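Local coordinates for glycosyl hydrolases family 2, sugar binding domain protein (PDB 6D1P), which is a gut-bacterial beta-glucuronidase of glycoside hydrolase family 2, which probably hydrolyses O-glycosidic bonds to release glucuronic acid from its substrates, at residues Pro640-Val645 against Arg677-Leu682; Asn687-Thr692 against Asp702-Glu707; Cys649-Leu654 against Gln661-Arg666. All blocks are in the same frame, centred on the assembly; numbering follows the deposited sequence.

Contact 1 (Pro640-Val645 against Arg677-Leu682); sequences PKEILV and RWNVPL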
# COMPACT_ATOMS: atom_id res chain seq x y z
N PRO A 640 43.12 -34.61 2.60
CA PRO A 640 43.05 -33.96 3.92
C PRO A 640 42.32 -32.63 3.83
O PRO A 640 42.53 -31.84 2.91
CB PRO A 640 44.52 -33.78 4.31
CG PRO A 640 45.22 -33.66 3.00
CD PRO A 640 44.49 -34.57 2.04
N LYS A 641 41.44 -32.39 4.81
CA LYS A 641 40.53 -31.25 4.79
C LYS A 641 40.80 -30.35 5.97
O LYS A 641 41.02 -30.83 7.09
CB LYS A 641 39.06 -31.70 4.80
CG LYS A 641 38.56 -32.11 3.44
CD LYS A 641 38.76 -30.96 2.44
CE LYS A 641 38.36 -31.39 1.04
NZ LYS A 641 38.63 -30.39 -0.02
N GLU A 642 40.76 -29.04 5.72
CA GLU A 642 41.07 -28.04 6.73
C GLU A 642 39.89 -27.83 7.68
O GLU A 642 38.73 -27.82 7.26
CB GLU A 642 41.43 -26.73 6.05
CG GLU A 642 41.60 -25.53 6.96
CD GLU A 642 41.27 -24.24 6.23
OE1 GLU A 642 40.05 -23.98 5.99
OE2 GLU A 642 42.22 -23.51 5.87
N ILE A 643 40.22 -27.68 8.97
CA ILE A 643 39.27 -27.35 10.02
C ILE A 643 39.86 -26.18 10.80
O ILE A 643 41.00 -26.25 11.28
CB ILE A 643 39.01 -28.54 10.97
CG1 ILE A 643 38.23 -29.65 10.28
CG2 ILE A 643 38.25 -28.12 12.22
CD1 ILE A 643 39.09 -30.65 9.57
N LEU A 644 39.10 -25.09 10.92
CA LEU A 644 39.53 -23.93 11.69
C LEU A 644 38.74 -23.86 12.99
O LEU A 644 37.57 -24.20 13.04
CB LEU A 644 39.33 -22.63 10.90
CG LEU A 644 39.77 -22.62 9.43
CD1 LEU A 644 39.21 -21.37 8.68
CD2 LEU A 644 41.28 -22.72 9.31
N VAL A 645 39.39 -23.38 14.04
CA VAL A 645 38.72 -23.23 15.32
C VAL A 645 38.95 -21.82 15.81
O VAL A 645 40.07 -21.29 15.73
CB VAL A 645 39.22 -24.25 16.35
CG1 VAL A 645 38.56 -23.99 17.68
CG2 VAL A 645 38.93 -25.67 15.88
N ARG A 677 44.29 -24.56 13.76
CA ARG A 677 43.81 -25.15 12.53
C ARG A 677 44.51 -26.48 12.32
O ARG A 677 45.69 -26.62 12.67
CB ARG A 677 44.04 -24.24 11.32
CG ARG A 677 45.51 -23.85 11.09
CD ARG A 677 45.67 -23.01 9.83
NE ARG A 677 47.08 -22.80 9.51
CZ ARG A 677 47.84 -21.85 10.06
NH1 ARG A 677 47.32 -21.01 10.95
NH2 ARG A 677 49.12 -21.74 9.72
N TRP A 678 43.78 -27.44 11.77
CA TRP A 678 44.24 -28.78 11.45
C TRP A 678 43.79 -29.16 10.04
O TRP A 678 42.73 -28.75 9.58
CB TRP A 678 43.68 -29.84 12.41
CG TRP A 678 44.12 -29.69 13.81
CD1 TRP A 678 45.05 -30.45 14.46
CD2 TRP A 678 43.67 -28.71 14.76
NE1 TRP A 678 45.20 -30.02 15.76
CE2 TRP A 678 44.37 -28.95 15.97
CE3 TRP A 678 42.75 -27.67 14.71
CZ2 TRP A 678 44.17 -28.19 17.11
CZ3 TRP A 678 42.56 -26.89 15.85
CH2 TRP A 678 43.26 -27.16 17.03
N ASN A 679 44.62 -29.94 9.36
CA ASN A 679 44.18 -30.65 8.17
C ASN A 679 43.93 -32.09 8.56
O ASN A 679 44.64 -32.66 9.39
CB ASN A 679 45.21 -30.56 7.04
CG ASN A 679 45.26 -29.17 6.43
OD1 ASN A 679 44.83 -28.19 7.04
ND2 ASN A 679 45.78 -29.08 5.22
N VAL A 680 42.87 -32.68 8.01
CA VAL A 680 42.35 -33.92 8.57
C VAL A 680 41.75 -34.76 7.45
O VAL A 680 41.20 -34.21 6.48
CB VAL A 680 41.30 -33.63 9.66
CG1 VAL A 680 40.70 -34.90 10.17
CG2 VAL A 680 41.90 -32.84 10.84
N PRO A 681 41.86 -36.09 7.51
CA PRO A 681 41.04 -36.92 6.62
C PRO A 681 39.61 -36.94 7.11
O PRO A 681 39.34 -36.95 8.31
CB PRO A 681 41.69 -38.30 6.73
CG PRO A 681 42.22 -38.32 8.13
CD PRO A 681 42.76 -36.92 8.34
N LEU A 682 38.68 -36.93 6.16
CA LEU A 682 37.28 -37.17 6.46
C LEU A 682 36.83 -38.35 5.63
O LEU A 682 37.22 -38.50 4.46
CB LEU A 682 36.41 -35.94 6.16
CG LEU A 682 36.81 -34.61 6.82
CD1 LEU A 682 36.03 -33.45 6.22
CD2 LEU A 682 36.61 -34.68 8.32
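P640-V645 and R677-L682 pair as antiparallel strands in the small three-stranded sheet of the DUF4982 domain, a beta-sandwich of the E-set clan; 641-647 is its middle strand and 677-680 an outer one.

Four backbone hydrogen bonds form two reciprocal pairs. K641 N reaches V680 O at a very short 2.5 Å, and V680 N returns a more bent bond to K641 O. I643 N lies nearly along the C=O axis of W678, 2.8 Å from its O, whereas W678 N approaches I643 O in the carbonyl plane. Between these pairs the strands draw close, and the CA-H of E642 points at W678 O.

Apolar contacts line the face of I643, W678 and V680, with the stem of K641 beside them; this face turns toward strand 651-656. The CD1 tip of I643 rests 3.7 Å from V680 CB, and both side chains go on to meet that strand, at L654 and V656. V645 CG2 touches the W678 ring at CZ3, 3.8 Å away, obliquely. L682 CD1 meets K641 CB where the two side chains cross at about a right angle.

On the other face the charged ends turn to outside partners: E642 forms a salt bridge with R555 and R677 one with D670. The stem of R677 stays in the contact, its CB 3.7 Å from CD2 of L644, the two side chains running alongside and pointing the same way.

Contact 2 (Asn687-Thr692 against Asp702-Glu707); sequences NKITAT and DEIQQE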
# COMPACT_ATOMS: atom_id res chain seq x y z
N ASN A 687 30.86 -37.50 9.88
CA ASN A 687 32.11 -37.35 10.61
C ASN A 687 31.84 -36.57 11.89
O ASN A 687 31.12 -35.57 11.87
CB ASN A 687 33.16 -36.63 9.78
CG ASN A 687 33.65 -37.45 8.62
OD1 ASN A 687 34.72 -38.06 8.69
ND2 ASN A 687 32.88 -37.47 7.54
N LYS A 688 32.41 -37.03 13.00
CA LYS A 688 32.33 -36.30 14.25
C LYS A 688 33.65 -35.56 14.48
O LYS A 688 34.72 -36.14 14.32
CB LYS A 688 32.03 -37.24 15.42
CG LYS A 688 31.63 -36.51 16.69
CD LYS A 688 31.02 -37.48 17.69
CE LYS A 688 31.77 -37.46 19.01
NZ LYS A 688 31.51 -38.70 19.83
N ILE A 689 33.54 -34.28 14.79
CA ILE A 689 34.70 -33.41 15.01
C ILE A 689 34.47 -32.73 16.34
O ILE A 689 33.45 -32.06 16.53
CB ILE A 689 34.88 -32.38 13.88
CG1 ILE A 689 35.42 -33.06 12.63
CG2 ILE A 689 35.81 -31.26 14.33
CD1 ILE A 689 34.79 -32.57 11.34
N THR A 690 35.39 -32.92 17.27
CA THR A 690 35.28 -32.28 18.56
C THR A 690 36.55 -31.52 18.87
O THR A 690 37.61 -31.78 18.29
CB THR A 690 35.02 -33.30 19.67
OG1 THR A 690 36.16 -34.16 19.79
CG2 THR A 690 33.78 -34.13 19.35
N ALA A 691 36.43 -30.60 19.82
CA ALA A 691 37.54 -29.77 20.25
C ALA A 691 37.45 -29.56 21.75
O ALA A 691 36.36 -29.43 22.31
CB ALA A 691 37.54 -28.40 19.55
N THR A 692 38.62 -29.52 22.38
CA THR A 692 38.72 -29.14 23.77
C THR A 692 39.77 -28.05 23.91
O THR A 692 40.89 -28.18 23.40
CB THR A 692 39.05 -30.35 24.66
OG1 THR A 692 37.99 -31.31 24.55
CG2 THR A 692 39.17 -29.92 26.11
N ASP A 702 33.53 -28.30 22.39
CA ASP A 702 32.61 -28.03 21.31
C ASP A 702 32.64 -29.24 20.38
O ASP A 702 33.59 -30.03 20.40
CB ASP A 702 32.98 -26.73 20.56
CG ASP A 702 31.95 -26.33 19.50
OD1 ASP A 702 30.74 -26.60 19.68
OD2 ASP A 702 32.36 -25.72 18.48
N GLU A 703 31.58 -29.37 19.58
CA GLU A 703 31.43 -30.51 18.68
C GLU A 703 30.54 -30.13 17.50
O GLU A 703 29.51 -29.49 17.68
CB GLU A 703 30.83 -31.74 19.41
CG GLU A 703 30.31 -32.83 18.45
CD GLU A 703 29.30 -33.81 19.08
OE1 GLU A 703 29.48 -34.19 20.27
OE2 GLU A 703 28.32 -34.20 18.39
N ILE A 704 30.95 -30.55 16.31
CA ILE A 704 30.09 -30.49 15.14
C ILE A 704 30.18 -31.83 14.43
O ILE A 704 31.13 -32.59 14.61
CB ILE A 704 30.47 -29.35 14.16
CG1 ILE A 704 31.79 -29.67 13.45
CG2 ILE A 704 30.56 -28.01 14.90
CD1 ILE A 704 32.16 -28.66 12.39
N GLN A 705 29.16 -32.12 13.62
CA GLN A 705 29.19 -33.24 12.71
C GLN A 705 28.99 -32.71 11.30
O GLN A 705 28.26 -31.73 11.11
CB GLN A 705 28.10 -34.27 13.05
CG GLN A 705 28.18 -34.78 14.48
CD GLN A 705 27.19 -35.91 14.74
OE1 GLN A 705 26.77 -36.60 13.81
NE2 GLN A 705 26.82 -36.09 16.01
N GLN A 706 29.65 -33.32 10.33
CA GLN A 706 29.52 -32.91 8.94
C GLN A 706 29.61 -34.13 8.04
O GLN A 706 30.43 -35.01 8.26
CB GLN A 706 30.60 -31.89 8.51
CG GLN A 706 30.70 -30.63 9.35
CD GLN A 706 31.89 -29.76 8.95
OE1 GLN A 706 33.01 -30.27 8.78
NE2 GLN A 706 31.65 -28.45 8.79
N GLU A 707 28.77 -34.17 7.01
CA GLU A 707 28.94 -35.16 5.97
C GLU A 707 30.09 -34.77 5.06
O GLU A 707 30.37 -33.59 4.85
CB GLU A 707 27.66 -35.31 5.14
CG GLU A 707 26.43 -35.70 5.94
CD GLU A 707 26.32 -37.20 6.13
OE1 GLU A 707 26.93 -37.95 5.33
OE2 GLU A 707 25.62 -37.62 7.09
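T690 lays its CG2 methyl along the stem of E703, 3.8 Å from E703 CB and equally near CG, the two side chains lying side by side and pointing the same way. They form a non-hydrogen-bonded pair in the antiparallel beta hairpin of strands 685-695 and 698-709, part of the five-stranded mixed sheet of this beta-sandwich domain. The torsion of T690 (chi1 65°) puts OG1 in the crowded position between backbone N and carbonyl carbon and so turns the methyl to E703. Beyond it, K688 crosses E703 obliquely, but its NZ stays 5.0 Å from E703 OE1, too far for a salt bridge. Q705 NE2 gives E703 OE2 only a weak bond, while the OE1 of Q705 is hydrogen-bonded to N686 ND2.

The opposite face, with I689, A691, I704 and Q706, packs inward against L654, L682 and strand 623-625. I689 CB meets I704 CG1 at 4.1 Å; I704 brings CG1 there from the crowded position of its first torsion (chi1 71°). I689 CD1 packs beside OE1 of Q706, a buried side chain whose oxygen is hydrogen-bonded to R633. D702, on this same face, is hydrogen-bonded outside the hairpin, OD2 to H628 NE2 and I625 N.

At the centre of the backbone ladder I689 and I704 exchange two bonds of 2.9 Å, I689 N to I704 O and I704 N to I689 O, each donor nearly along the C=O axis. At the A691 pair the geometry differs: A691 N sits above the carbonyl plane of D702, 3.0 Å from its O, while D702 N approaches A691 O in plane.

Contact 3 (Cys649-Leu654 against Gln661-Arg666); sequences CPEVEL and QGRKKR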
# COMPACT_ATOMS: atom_id res chain seq x y z
N CYS A 649 41.12 -19.58 24.00
CA CYS A 649 41.83 -20.44 24.94
C CYS A 649 43.29 -20.59 24.51
O CYS A 649 43.56 -20.71 23.31
CB CYS A 649 41.17 -21.83 25.03
SG CYS A 649 39.60 -21.91 25.97
N PRO A 650 44.24 -20.59 25.45
CA PRO A 650 45.66 -20.70 25.06
C PRO A 650 45.99 -21.95 24.27
O PRO A 650 46.80 -21.90 23.34
CB PRO A 650 46.41 -20.67 26.40
CG PRO A 650 45.49 -19.94 27.32
CD PRO A 650 44.08 -20.29 26.89
N GLU A 651 45.35 -23.08 24.60
CA GLU A 651 45.59 -24.35 23.93
C GLU A 651 44.26 -25.01 23.60
O GLU A 651 43.32 -24.96 24.39
CB GLU A 651 46.40 -25.33 24.79
CG GLU A 651 47.87 -25.41 24.44
CD GLU A 651 48.59 -26.48 25.26
OE1 GLU A 651 49.21 -27.38 24.65
OE2 GLU A 651 48.50 -26.42 26.51
N VAL A 652 44.22 -25.64 22.44
CA VAL A 652 43.02 -26.28 21.94
C VAL A 652 43.44 -27.59 21.32
O VAL A 652 44.39 -27.63 20.53
CB VAL A 652 42.29 -25.41 20.89
CG1 VAL A 652 41.20 -26.22 20.20
CG2 VAL A 652 41.73 -24.16 21.55
N GLU A 653 42.74 -28.66 21.67
CA GLU A 653 42.96 -29.96 21.05
C GLU A 653 41.76 -30.34 20.20
O GLU A 653 40.60 -30.20 20.64
CB GLU A 653 43.25 -31.03 22.10
CG GLU A 653 43.49 -32.39 21.48
CD GLU A 653 44.18 -33.38 22.41
OE1 GLU A 653 44.74 -34.36 21.86
OE2 GLU A 653 44.16 -33.17 23.66
N LEU A 654 42.04 -30.81 18.99
CA LEU A 654 41.02 -31.24 18.05
C LEU A 654 40.96 -32.76 18.04
O LEU A 654 41.99 -33.43 18.11
CB LEU A 654 41.33 -30.72 16.64
CG LEU A 654 40.19 -30.90 15.65
CD1 LEU A 654 39.06 -29.93 15.99
CD2 LEU A 654 40.67 -30.73 14.21
N GLN A 661 44.02 -35.10 17.05
CA GLN A 661 44.79 -34.55 15.94
C GLN A 661 45.89 -33.60 16.41
O GLN A 661 46.59 -33.02 15.56
CB GLN A 661 43.85 -33.83 14.97
CG GLN A 661 42.75 -34.72 14.42
CD GLN A 661 43.28 -35.90 13.61
OE1 GLN A 661 43.10 -37.07 13.98
NE2 GLN A 661 43.92 -35.60 12.48
N GLY A 662 46.06 -33.43 17.72
CA GLY A 662 47.13 -32.61 18.25
C GLY A 662 46.65 -31.44 19.09
O GLY A 662 45.63 -30.81 18.79
N ARG A 663 47.37 -31.17 20.16
CA ARG A 663 47.19 -29.95 20.93
C ARG A 663 47.98 -28.83 20.27
O ARG A 663 49.14 -29.02 19.87
CB ARG A 663 47.65 -30.19 22.37
CG ARG A 663 46.96 -29.38 23.44
CD ARG A 663 46.91 -30.20 24.72
NE ARG A 663 46.68 -29.38 25.90
CZ ARG A 663 46.37 -29.87 27.10
NH1 ARG A 663 46.23 -31.19 27.27
NH2 ARG A 663 46.18 -29.05 28.13
N LYS A 664 47.35 -27.66 20.09
CA LYS A 664 48.01 -26.54 19.44
C LYS A 664 47.84 -25.29 20.27
O LYS A 664 46.88 -25.15 21.04
CB LYS A 664 47.51 -26.31 18.01
CG LYS A 664 47.90 -27.41 17.06
CD LYS A 664 47.60 -27.06 15.62
CE LYS A 664 47.97 -28.20 14.69
NZ LYS A 664 47.73 -27.89 13.25
N LYS A 665 48.81 -24.40 20.15
CA LYS A 665 48.85 -23.19 20.94
C LYS A 665 48.28 -22.04 20.12
O LYS A 665 48.48 -21.98 18.90
CB LYS A 665 50.29 -22.88 21.40
CG LYS A 665 50.39 -21.65 22.31
CD LYS A 665 51.85 -21.34 22.74
CE LYS A 665 52.36 -20.00 22.19
NZ LYS A 665 52.88 -20.09 20.79
N ARG A 666 47.55 -21.16 20.79
CA ARG A 666 46.92 -20.05 20.11
C ARG A 666 47.95 -18.95 19.84
O ARG A 666 48.68 -18.52 20.74
CB ARG A 666 45.75 -19.50 20.94
CG ARG A 666 44.87 -18.53 20.14
CD ARG A 666 43.93 -17.69 21.01
NE ARG A 666 43.16 -16.74 20.19
CZ ARG A 666 43.61 -15.55 19.81
NH1 ARG A 666 44.82 -15.13 20.17
NH2 ARG A 666 42.84 -14.77 19.05
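Two charged side chains cross at about a right angle over one face of a beta hairpin, strands 651-656 and 659-665, the latter an edge strand of the five-stranded sheet in the DUF4982 domain. E651 reaches diagonally over the neighbouring strand to R663, two residues from its own pair partner K665. Its OE1 forms a salt bridge with R663 NE at 3.5 Å and also lies 3.2 Å from R663 CG, so the carboxylate rests against the aliphatic stem as well as the charge. The carboxylate and guanidinium planes are 40° apart, and the approach is oblique. R663 swings into position through a bend at chi2, with CG anti to the backbone N (chi1 -150°); its guanidinium also makes a cation-pi contact with Y694. An alanine for E651 has no carboxylate to set against R663, and would probably leave the guanidinium less firmly placed.

E653 also crosses R663 at about a right angle, yet its OE2 stays 4.6 Å from NH1 and instead makes a weak bond to Y694 OH.

V652, L654 and K664 point to the other face, where V652 and L654 pack on W678. K664 stretches out fully, its NZ bonded to R677 O and its charge in a cation-pi contact with W678. Between the strands, V652 and K664 exchange two 3.0 Å bonds, V652 N to K664 O and K664 N to V652 O. Near the turn Q661 N binds L654 O in the carbonyl plane, and at the far end R666 N sits above the carbonyl plane of P650, 2.8 Å from its O.

How the contacts relate
All three contacts belong to one beta-sandwich domain in the C-terminal third of the chain, ahead of a further beta domain, their centres 11 to 15 Å apart. Contacts 2 and 3 are hairpins of the same five-stranded sheet, joined where strand 685-695 runs beside 651-656 and T692 O meets E653 N. Contact 1 lies in the opposing three-stranded sheet. Along the chain, the hairpin of contact 3 falls between the two strands of contact 1, and contact 2 follows both. Strand 677-680 and the residues that leave it touch both hairpins, so one short edge strand and its exit link them to the facing sheet and give the domain a shared core.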